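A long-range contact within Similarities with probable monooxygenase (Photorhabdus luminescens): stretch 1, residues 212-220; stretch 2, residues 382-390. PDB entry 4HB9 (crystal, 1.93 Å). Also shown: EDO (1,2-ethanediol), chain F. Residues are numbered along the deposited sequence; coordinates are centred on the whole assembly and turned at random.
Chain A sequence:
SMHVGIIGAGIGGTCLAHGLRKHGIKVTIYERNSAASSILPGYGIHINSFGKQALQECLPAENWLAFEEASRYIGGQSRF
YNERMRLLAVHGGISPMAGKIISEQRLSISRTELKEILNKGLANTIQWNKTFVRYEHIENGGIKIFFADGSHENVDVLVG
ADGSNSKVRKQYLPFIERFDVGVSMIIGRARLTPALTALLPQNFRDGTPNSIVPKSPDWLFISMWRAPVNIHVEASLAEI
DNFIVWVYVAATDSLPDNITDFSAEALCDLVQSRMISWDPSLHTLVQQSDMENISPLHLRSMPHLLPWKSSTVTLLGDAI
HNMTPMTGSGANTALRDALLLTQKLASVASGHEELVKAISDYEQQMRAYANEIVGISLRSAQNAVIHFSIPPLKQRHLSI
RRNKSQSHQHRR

Stretch 1 212-220: IVPKSPDWL
Stretch 2 382-390: QNAVIHFSI

The contact buries 403 Å² between a β-hairpin arm and the C-terminal end of a helix, and His 387, Trp 219 and Pro 217 cover the most of it. Stretch 1 leaves and re-enters extended structure, with Ile 212 N to Leu 220 O at 2.7 Å and Leu 220 N to Ile 212 O at 3.2 Å; between them the chain turns through Lys 215 (phi/psi -80/-26) and Pro 217 (-82/62). Strand 218-220 and helix 382-386 approach to 6.3 Å, their N-to-C directions 113° apart. Register is set by Pro 217 CA to Val 385 CA, 4.5 Å, and Trp 219 CA to Ala 384 CA, 5.2 Å.

His 387 is the first residue beyond the helix to leave helical phi/psi, at 67/44, although its N still bonds Asn 383 O at 2.8 Å. Its CB points toward stretch 1, and chi1 -55° (m) with chi2 177° lays the imidazole among the backbone carbonyls of the turn. His 387 NE2 donates to Asp 218 O at 2.8 Å with an N-H...acceptor angle of 135°, the one direct hydrogen bond between the stretches; a weak bond from the same NE2 reaches Ala 384 O at 2.9 Å. As donor, NE2 carries a proton. On the other ring nitrogen, a water lies 2.8 Å from His 387 ND1 and donates to Pro 214 O at 3.1 Å, bridging the stretches. Val 213 (chi1 -171°, t) covers one imidazole face, its CG1 3.9 Å from the ring centroid and 23° off the normal.

Trp 219, chi1 -166° (t) and chi2 -81°, also directs CB toward its partner. Its six-membered ring presents an edge to the His 387 face in an offset edge-to-face pair, centroids 5.3 Å apart and planes at 72°; Trp 219 CE3 to His 387 CD2 is 3.6 Å. Ala 384 adds only a methyl here, and Trp 219 CB packs on it, Trp 219 CB to Ala 384 CB being 3.7 Å. Ethanediol, probably from the crystallisation liquor, lies over one indole face, EDO C1 3.7 Å from Trp 219 CE2, and accepts from Asn 383 ND2 at EDO O2, 3.1 Å.

Pro 217, itself exposed, packs its CB 4.0 Å from CG1 of Val 385 (chi1 -180°, t); its CA also lies 3.3 Å from Val 385 O. Ser 216 OG (chi1 43°, p) donates to Asp 218 OD1 at 2.6 Å.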

# COMPACT_ATOMS: atom_id res chain seq x y z
N ILE A 212 -15.56 -5.03 15.33
CA ILE A 212 -16.93 -5.14 15.72
C ILE A 212 -17.54 -6.22 14.87
O ILE A 212 -17.55 -6.11 13.63
CB ILE A 212 -17.70 -3.84 15.50
CG1 ILE A 212 -16.98 -2.65 16.16
CG2 ILE A 212 -19.13 -3.99 15.97
CD1 ILE A 212 -16.58 -2.82 17.61
N VAL A 213 -18.05 -7.25 15.54
CA VAL A 213 -18.62 -8.40 14.87
C VAL A 213 -20.11 -8.47 15.13
O VAL A 213 -20.53 -8.96 16.19
CB VAL A 213 -17.98 -9.73 15.33
CG1 VAL A 213 -18.46 -10.87 14.44
CG2 VAL A 213 -16.47 -9.64 15.28
N PRO A 214 -20.93 -7.98 14.19
CA PRO A 214 -22.37 -7.98 14.40
C PRO A 214 -23.04 -9.29 14.00
O PRO A 214 -22.37 -10.22 13.54
CB PRO A 214 -22.84 -6.86 13.48
CG PRO A 214 -21.89 -6.96 12.33
CD PRO A 214 -20.57 -7.38 12.90
N LYS A 215 -24.37 -9.34 14.13
CA LYS A 215 -25.14 -10.50 13.66
C LYS A 215 -25.35 -10.44 12.17
O LYS A 215 -25.58 -11.45 11.53
CB LYS A 215 -26.52 -10.58 14.34
CG LYS A 215 -26.48 -10.62 15.85
CD LYS A 215 -27.79 -10.07 16.43
CE LYS A 215 -27.68 -9.75 17.91
NZ LYS A 215 -27.78 -11.00 18.72
N SER A 216 -25.33 -9.23 11.62
CA SER A 216 -25.44 -9.06 10.19
C SER A 216 -24.15 -9.51 9.49
O SER A 216 -23.12 -9.62 10.11
CB SER A 216 -25.72 -7.61 9.88
OG SER A 216 -24.91 -6.77 10.69
N PRO A 217 -24.22 -9.78 8.18
CA PRO A 217 -23.06 -10.30 7.47
C PRO A 217 -22.08 -9.18 7.05
O PRO A 217 -21.83 -8.96 5.88
CB PRO A 217 -23.68 -10.97 6.25
CG PRO A 217 -24.91 -10.17 5.97
CD PRO A 217 -25.43 -9.80 7.33
N ASP A 218 -21.56 -8.48 8.03
CA ASP A 218 -20.67 -7.36 7.77
C ASP A 218 -19.80 -7.13 8.98
O ASP A 218 -19.82 -7.92 9.93
CB ASP A 218 -21.48 -6.11 7.33
CG ASP A 218 -22.65 -5.78 8.26
OD1 ASP A 218 -22.74 -6.27 9.39
OD2 ASP A 218 -23.49 -4.97 7.82
N TRP A 219 -18.96 -6.10 8.95
CA TRP A 219 -17.89 -6.00 9.93
C TRP A 219 -17.46 -4.55 10.05
O TRP A 219 -17.52 -3.83 9.07
CB TRP A 219 -16.72 -6.83 9.42
CG TRP A 219 -15.63 -7.14 10.38
CD1 TRP A 219 -14.60 -6.33 10.75
CD2 TRP A 219 -15.41 -8.39 11.02
NE1 TRP A 219 -13.77 -6.99 11.62
CE2 TRP A 219 -14.24 -8.27 11.79
CE3 TRP A 219 -16.09 -9.61 11.01
CZ2 TRP A 219 -13.74 -9.32 12.55
CZ3 TRP A 219 -15.59 -10.65 11.75
CH2 TRP A 219 -14.43 -10.51 12.51
N LEU A 220 -16.96 -4.16 11.22
CA LEU A 220 -16.34 -2.82 11.39
C LEU A 220 -15.00 -2.96 12.08
O LEU A 220 -14.90 -3.51 13.20
CB LEU A 220 -17.22 -1.86 12.15
CG LEU A 220 -16.75 -0.40 12.18
CD1 LEU A 220 -16.99 0.32 10.85
CD2 LEU A 220 -17.49 0.36 13.26
N GLN A 382 -13.36 -12.47 3.34
CA GLN A 382 -14.52 -13.34 3.37
C GLN A 382 -15.03 -13.49 4.80
O GLN A 382 -16.25 -13.54 5.04
CB GLN A 382 -14.19 -14.70 2.76
CG GLN A 382 -13.87 -14.63 1.26
CD GLN A 382 -13.32 -15.94 0.70
OE1 GLN A 382 -12.74 -16.73 1.43
NE2 GLN A 382 -13.46 -16.15 -0.61
N ASN A 383 -14.10 -13.56 5.74
CA ASN A 383 -14.46 -13.68 7.15
C ASN A 383 -15.28 -12.47 7.63
O ASN A 383 -16.17 -12.61 8.49
CB ASN A 383 -13.24 -13.84 8.02
CG ASN A 383 -13.60 -14.19 9.46
OD1 ASN A 383 -14.46 -15.04 9.71
ND2 ASN A 383 -12.95 -13.51 10.41
N ALA A 384 -15.02 -11.30 7.04
CA ALA A 384 -15.78 -10.12 7.46
C ALA A 384 -17.29 -10.29 7.19
O ALA A 384 -18.12 -9.74 7.89
CB ALA A 384 -15.25 -8.88 6.75
N VAL A 385 -17.64 -11.01 6.12
CA VAL A 385 -19.03 -11.27 5.74
C VAL A 385 -19.57 -12.57 6.37
O VAL A 385 -20.71 -12.59 6.86
CB VAL A 385 -19.17 -11.27 4.21
CG1 VAL A 385 -20.59 -11.53 3.79
CG2 VAL A 385 -18.74 -9.92 3.64
N ILE A 386 -18.76 -13.62 6.39
CA ILE A 386 -19.22 -14.93 6.93
C ILE A 386 -19.10 -15.10 8.44
O ILE A 386 -19.95 -15.76 9.04
CB ILE A 386 -18.46 -16.09 6.27
CG1 ILE A 386 -18.75 -16.11 4.78
CG2 ILE A 386 -18.85 -17.44 6.92
CD1 ILE A 386 -17.74 -16.90 4.00
N HIS A 387 -18.03 -14.57 9.03
CA HIS A 387 -17.76 -14.68 10.48
C HIS A 387 -17.45 -16.14 10.89
O HIS A 387 -17.93 -16.63 11.91
CB HIS A 387 -18.92 -14.14 11.33
CG HIS A 387 -19.32 -12.73 11.02
ND1 HIS A 387 -20.37 -12.10 11.63
CD2 HIS A 387 -18.81 -11.84 10.13
CE1 HIS A 387 -20.48 -10.88 11.15
NE2 HIS A 387 -19.56 -10.70 10.22
N PHE A 388 -16.62 -16.82 10.12
CA PHE A 388 -16.27 -18.21 10.47
C PHE A 388 -15.22 -18.30 11.59
O PHE A 388 -15.10 -19.33 12.23
CB PHE A 388 -15.86 -19.00 9.21
CG PHE A 388 -14.81 -18.33 8.37
CD1 PHE A 388 -13.48 -18.32 8.76
CD2 PHE A 388 -15.14 -17.73 7.17
CE1 PHE A 388 -12.51 -17.72 7.97
CE2 PHE A 388 -14.18 -17.14 6.37
CZ PHE A 388 -12.87 -17.12 6.77
N SER A 389 -14.49 -17.20 11.84
CA SER A 389 -13.42 -17.17 12.84
C SER A 389 -13.86 -16.92 14.30
O SER A 389 -13.09 -17.18 15.22
CB SER A 389 -12.44 -16.05 12.51
OG SER A 389 -12.95 -14.82 13.00
N ILE A 390 -15.06 -16.39 14.50
CA ILE A 390 -15.53 -15.97 15.84
C ILE A 390 -14.88 -16.73 17.00
O ILE A 390 -14.25 -16.12 17.88
CB ILE A 390 -17.06 -16.10 15.97
CG1 ILE A 390 -17.54 -17.47 15.43
CG2 ILE A 390 -17.74 -14.94 15.26
CD1 ILE A 390 -18.96 -17.85 15.82
C1 EDO F . -11.56 -9.05 9.35
O1 EDO F . -11.66 -8.61 7.99
C2 EDO F . -12.04 -10.49 9.44
O2 EDO F . -10.93 -11.41 9.47
O HOH W 1 -21.86 -13.27 13.66